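Local coordinates for hypothetical protein NE0471 (Nitrosomonas europaea, PDB 2AUW) that is of unknown function but may bind DNA, at residues L11-L22 with I49-I60. Numbering follows the deposited sequence. Where two conformers were deposited one is given.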
loop_
_atom_site.group_PDB
_atom_site.type_symbol
_atom_site.label_atom_id
_atom_site.label_comp_id
_atom_site.label_asym_id
_atom_site.label_seq_id
_atom_site.Cartn_x
_atom_site.Cartn_y
_atom_site.Cartn_z
ATOM N N LEU B 11 -8.366 13.690 -10.318
ATOM C CA LEU B 11 -8.939 14.876 -10.942
ATOM C C LEU B 11 -10.286 14.488 -11.517
ATOM O O LEU B 11 -10.368 13.692 -12.458
ATOM C CB LEU B 11 -8.026 15.401 -12.064
ATOM C CG LEU B 11 -8.518 16.633 -12.826
ATOM C CD1 LEU B 11 -8.725 17.830 -11.851
ATOM C CD2 LEU B 11 -7.618 17.003 -13.989
ATOM N N THR B 12 -11.332 15.081 -10.955
ATOM C CA THR B 12 -12.705 14.731 -11.331
ATOM C C THR B 12 -13.440 15.784 -12.148
ATOM O O THR B 12 -14.504 15.484 -12.695
ATOM C CB THR B 12 -13.549 14.381 -10.078
ATOM O OG1 THR B 12 -13.629 15.523 -9.206
ATOM C CG2 THR B 12 -12.919 13.258 -9.299
ATOM N N ALA B 13 -12.903 17.015 -12.236
ATOM C CA ALA B 13 -13.454 18.042 -13.117
ATOM C C ALA B 13 -12.423 19.145 -13.284
ATOM O O ALA B 13 -11.726 19.491 -12.321
ATOM C CB ALA B 13 -14.753 18.653 -12.514
ATOM N N VAL B 14 -12.351 19.682 -14.497
ATOM C CA VAL B 14 -11.571 20.926 -14.763
ATOM C C VAL B 14 -12.406 21.912 -15.600
ATOM O O VAL B 14 -13.081 21.524 -16.557
ATOM C CB VAL B 14 -10.210 20.637 -15.449
ATOM C CG1 VAL B 14 -10.400 19.982 -16.806
ATOM C CG2 VAL B 14 -9.318 21.932 -15.605
ATOM N N GLU B 15 -12.337 23.186 -15.229
ATOM C CA GLU B 15 -13.123 24.237 -15.873
ATOM C C GLU B 15 -12.245 25.465 -16.109
ATOM O O GLU B 15 -11.649 25.974 -15.161
ATOM C CB GLU B 15 -14.282 24.615 -14.951
ATOM C CG GLU B 15 -15.004 25.903 -15.313
ATOM C CD GLU B 15 -16.121 26.255 -14.348
ATOM O OE1 GLU B 15 -17.039 26.988 -14.768
ATOM O OE2 GLU B 15 -16.079 25.827 -13.173
ATOM N N ALA B 16 -12.195 25.941 -17.358
ATOM C CA ALA B 16 -11.477 27.164 -17.689
ATOM C C ALA B 16 -12.263 28.346 -17.159
ATOM O O ALA B 16 -13.462 28.504 -17.491
ATOM C CB ALA B 16 -11.319 27.281 -19.198
ATOM N N LEU B 17 -11.626 29.156 -16.320
ATOM C CA LEU B 17 -12.203 30.427 -15.912
ATOM C C LEU B 17 -11.685 31.524 -16.875
ATOM O O LEU B 17 -11.198 31.216 -17.967
ATOM C CB LEU B 17 -11.856 30.753 -14.451
ATOM C CG LEU B 17 -12.193 29.696 -13.379
ATOM C CD1 LEU B 17 -11.906 30.183 -11.979
ATOM C CD2 LEU B 17 -13.643 29.243 -13.489
ATOM N N ALA B 18 -11.765 32.788 -16.466
ATOM C CA ALA B 18 -11.077 33.862 -17.210
ATOM C C ALA B 18 -9.559 33.549 -17.350
ATOM O O ALA B 18 -8.929 33.107 -16.383
ATOM C CB ALA B 18 -11.309 35.192 -16.523
ATOM N N PRO B 19 -8.980 33.734 -18.562
ATOM C CA PRO B 19 -7.558 33.397 -18.768
ATOM C C PRO B 19 -6.648 34.065 -17.735
ATOM O O PRO B 19 -6.793 35.264 -17.497
ATOM C CB PRO B 19 -7.260 33.927 -20.172
ATOM C CG PRO B 19 -8.595 34.041 -20.852
ATOM C CD PRO B 19 -9.623 34.249 -19.791
ATOM N N TYR B 20 -5.733 33.318 -17.103
ATOM C CA TYR B 20 -5.485 31.911 -17.412
ATOM C C TYR B 20 -5.710 31.043 -16.192
ATOM O O TYR B 20 -4.854 30.223 -15.823
ATOM C CB TYR B 20 -4.070 31.719 -17.963
ATOM C CG TYR B 20 -3.908 32.426 -19.278
ATOM C CD1 TYR B 20 -3.394 33.736 -19.325
ATOM C CD2 TYR B 20 -4.304 31.818 -20.462
ATOM C CE1 TYR B 20 -3.259 34.416 -20.541
ATOM C CE2 TYR B 20 -4.175 32.489 -21.694
ATOM C CZ TYR B 20 -3.642 33.791 -21.714
ATOM O OH TYR B 20 -3.526 34.456 -22.915
ATOM N N ARG B 21 -6.865 31.229 -15.557
ATOM C CA ARG B 21 -7.202 30.513 -14.319
ATOM C C ARG B 21 -8.115 29.307 -14.572
ATOM O O ARG B 21 -9.032 29.384 -15.390
ATOM C CB ARG B 21 -7.859 31.463 -13.322
ATOM C CG ARG B 21 -7.859 30.977 -11.882
ATOM C CD ARG B 21 -8.188 32.111 -10.940
ATOM N NE ARG B 21 -8.180 31.726 -9.526
ATOM C CZ ARG B 21 -7.110 31.783 -8.732
ATOM N NH1 ARG B 21 -5.948 32.206 -9.211
ATOM N NH2 ARG B 21 -7.196 31.422 -7.450
ATOM N N LEU B 22 -7.851 28.202 -13.865
ATOM C CA LEU B 22 -8.678 26.983 -13.954
ATOM C C LEU B 22 -9.332 26.701 -12.619
ATOM O O LEU B 22 -8.823 27.107 -11.594
ATOM C CB LEU B 22 -7.834 25.779 -14.376
ATOM C CG LEU B 22 -7.024 25.830 -15.671
ATOM C CD1 LEU B 22 -5.992 24.696 -15.651
ATOM C CD2 LEU B 22 -7.919 25.796 -16.930
ATOM N N ILE B 49 -2.106 27.814 -26.691
ATOM C CA ILE B 49 -3.054 27.782 -25.567
ATOM C C ILE B 49 -3.320 29.162 -24.987
ATOM O O ILE B 49 -4.350 29.386 -24.344
ATOM C CB ILE B 49 -2.643 26.724 -24.481
ATOM C CG1 ILE B 49 -2.605 25.336 -25.126
ATOM C CG2 ILE B 49 -3.662 26.717 -23.341
ATOM C CD1 ILE B 49 -1.760 24.304 -24.428
ATOM N N LEU B 50 -2.415 30.106 -25.258
ATOM C CA LEU B 50 -2.545 31.483 -24.774
ATOM C C LEU B 50 -3.712 32.264 -25.420
ATOM O O LEU B 50 -4.181 33.275 -24.876
ATOM C CB LEU B 50 -1.210 32.243 -24.931
ATOM C CG LEU B 50 -0.022 31.837 -24.040
ATOM C CD1 LEU B 50 1.237 32.609 -24.479
ATOM C CD2 LEU B 50 -0.326 32.151 -22.578
ATOM N N ASP B 51 -4.182 31.776 -26.565
ATOM C CA ASP B 51 -5.392 32.291 -27.204
ATOM C C ASP B 51 -6.582 31.971 -26.318
ATOM O O ASP B 51 -6.782 30.797 -25.973
ATOM C CB ASP B 51 -5.580 31.605 -28.552
ATOM C CG ASP B 51 -6.692 32.244 -29.404
ATOM O OD1 ASP B 51 -7.479 33.100 -28.918
ATOM O OD2 ASP B 51 -6.751 31.891 -30.598
ATOM N N PRO B 52 -7.372 32.998 -25.935
ATOM C CA PRO B 52 -8.504 32.788 -25.018
ATOM C C PRO B 52 -9.526 31.731 -25.465
ATOM O O PRO B 52 -10.146 31.086 -24.610
ATOM C CB PRO B 52 -9.149 34.169 -24.923
ATOM C CG PRO B 52 -8.025 35.151 -25.298
ATOM C CD PRO B 52 -7.233 34.416 -26.337
ATOM N N GLU B 53 -9.677 31.568 -26.778
ATOM C CA GLU B 53 -10.587 30.579 -27.360
ATOM C C GLU B 53 -10.035 29.170 -27.177
ATOM O O GLU B 53 -10.771 28.238 -26.843
ATOM C CB GLU B 53 -10.816 30.868 -28.848
ATOM C CG GLU B 53 -11.349 32.267 -29.139
ATOM C CD GLU B 53 -11.977 32.378 -30.520
ATOM O OE1 GLU B 53 -13.205 32.599 -30.585
ATOM O OE2 GLU B 53 -11.248 32.232 -31.532
ATOM N N ALA B 54 -8.727 29.031 -27.373
ATOM C CA ALA B 54 -8.052 27.756 -27.233
ATOM C C ALA B 54 -8.024 27.353 -25.755
ATOM O O ALA B 54 -8.352 26.220 -25.430
ATOM C CB ALA B 54 -6.653 27.805 -27.839
ATOM N N PHE B 55 -7.700 28.299 -24.869
ATOM C CA PHE B 55 -7.628 28.049 -23.419
ATOM C C PHE B 55 -8.948 27.504 -22.868
ATOM O O PHE B 55 -8.961 26.601 -22.026
ATOM C CB PHE B 55 -7.263 29.341 -22.676
ATOM C CG PHE B 55 -7.217 29.187 -21.181
ATOM C CD1 PHE B 55 -6.120 28.578 -20.573
ATOM C CD2 PHE B 55 -8.266 29.657 -20.385
ATOM C CE1 PHE B 55 -6.074 28.419 -19.181
ATOM C CE2 PHE B 55 -8.233 29.518 -19.013
ATOM C CZ PHE B 55 -7.113 28.895 -18.403
ATOM N N ALA B 56 -10.054 28.075 -23.352
ATOM C CA ALA B 56 -11.409 27.666 -22.967
ATOM C C ALA B 56 -11.739 26.199 -23.233
ATOM O O ALA B 56 -12.722 25.684 -22.692
ATOM C CB ALA B 56 -12.445 28.571 -23.688
ATOM N N ARG B 57 -10.946 25.548 -24.072
ATOM C CA ARG B 57 -11.199 24.154 -24.440
ATOM C C ARG B 57 -10.447 23.124 -23.579
ATOM O O ARG B 57 -10.282 21.979 -23.996
ATOM C CB ARG B 57 -10.916 23.931 -25.931
ATOM C CG ARG B 57 -11.759 24.825 -26.854
ATOM C CD ARG B 57 -11.640 24.387 -28.309
ATOM N NE ARG B 57 -10.566 25.089 -29.017
ATOM C CZ ARG B 57 -10.735 26.181 -29.767
ATOM N NH1 ARG B 57 -9.683 26.742 -30.356
ATOM N NH2 ARG B 57 -11.947 26.716 -29.930
ATOM N N VAL B 58 -9.985 23.554 -22.399
ATOM C CA VAL B 58 -9.403 22.646 -21.374
ATOM C C VAL B 58 -10.376 21.503 -20.995
ATOM O O VAL B 58 -11.612 21.716 -20.840
ATOM C CB VAL B 58 -9.004 23.408 -20.082
ATOM C CG1 VAL B 58 -10.237 23.859 -19.317
ATOM C CG2 VAL B 58 -8.088 22.558 -19.169
ATOM N N HIS B 59 -9.817 20.304 -20.838
ATOM C CA HIS B 59 -10.619 19.148 -20.410
ATOM C C HIS B 59 -9.689 18.118 -19.771
ATOM O O HIS B 59 -8.472 18.307 -19.750
ATOM C CB HIS B 59 -11.276 18.526 -21.644
ATOM C CG HIS B 59 -10.303 18.244 -22.750
ATOM N ND1 HIS B 59 -9.932 19.200 -23.675
ATOM C CD2 HIS B 59 -9.588 17.138 -23.048
ATOM C CE1 HIS B 59 -9.052 18.679 -24.513
ATOM N NE2 HIS B 59 -8.837 17.424 -24.159
ATOM N N ILE B 60 -10.254 17.029 -19.254
ATOM C CA ILE B 60 -9.415 15.942 -18.713
ATOM C C ILE B 60 -9.048 14.995 -19.857
ATOM O O ILE B 60 -9.958 14.512 -20.527
ATOM C CB ILE B 60 -10.144 15.165 -17.596
ATOM C CG1 ILE B 60 -10.533 16.087 -16.437
ATOM C CG2 ILE B 60 -9.306 13.947 -17.130
ATOM C CD1 ILE B 60 -11.377 15.421 -15.368
HETATM O O HOH W 1 -13.921 20.746 -19.346
#
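A single water joins V14 and V58 across this contact, donating to V14 O at 3.0 Å and to V58 O at 2.9 Å, where the two backbones form no direct hydrogen bond. At the other end, Y20 OH donates to L50 O; the modelled separation of 2.4 Å is very short, so its exact length is doubtful. The Y20 ring lies between two apolar groups, with L50 CD2 over one face in a CH-pi contact and P19 CB against the opposite face. Its CD2 edge points into the face of F55, a T-shaped pair with planes at 85° and centroids 5.3 Å apart. The F55 ring reaches into the 17-21 turn because its CG is turned away from the backbone N (chi1 178°), and L17 O lies at the ring edge, in plane. L22 CD2, from strand 21-26, approaches F55 CZ obliquely at 3.5 Å, and A16 CB packs on F55 CE2 at 3.8 Å. A serine in place of F55 would probably leave the Y20 edge without its aromatic partner and a gap where the ring packs against A16 and L22. Farther along, V14 CG2 and V58 CG2 meet tip to tip at 3.8 Å, while I60 CG1 packs against V14 CG1 and L11 CD2. The contact thus lays helix 52-55 and strand 59-60 against the hairpin of strands 11-16 and 21-26, with W69 meeting F55, V67 of strand 67-68 touching L11, L22 and V58, and helix 37-42 flanking Y20 and L50.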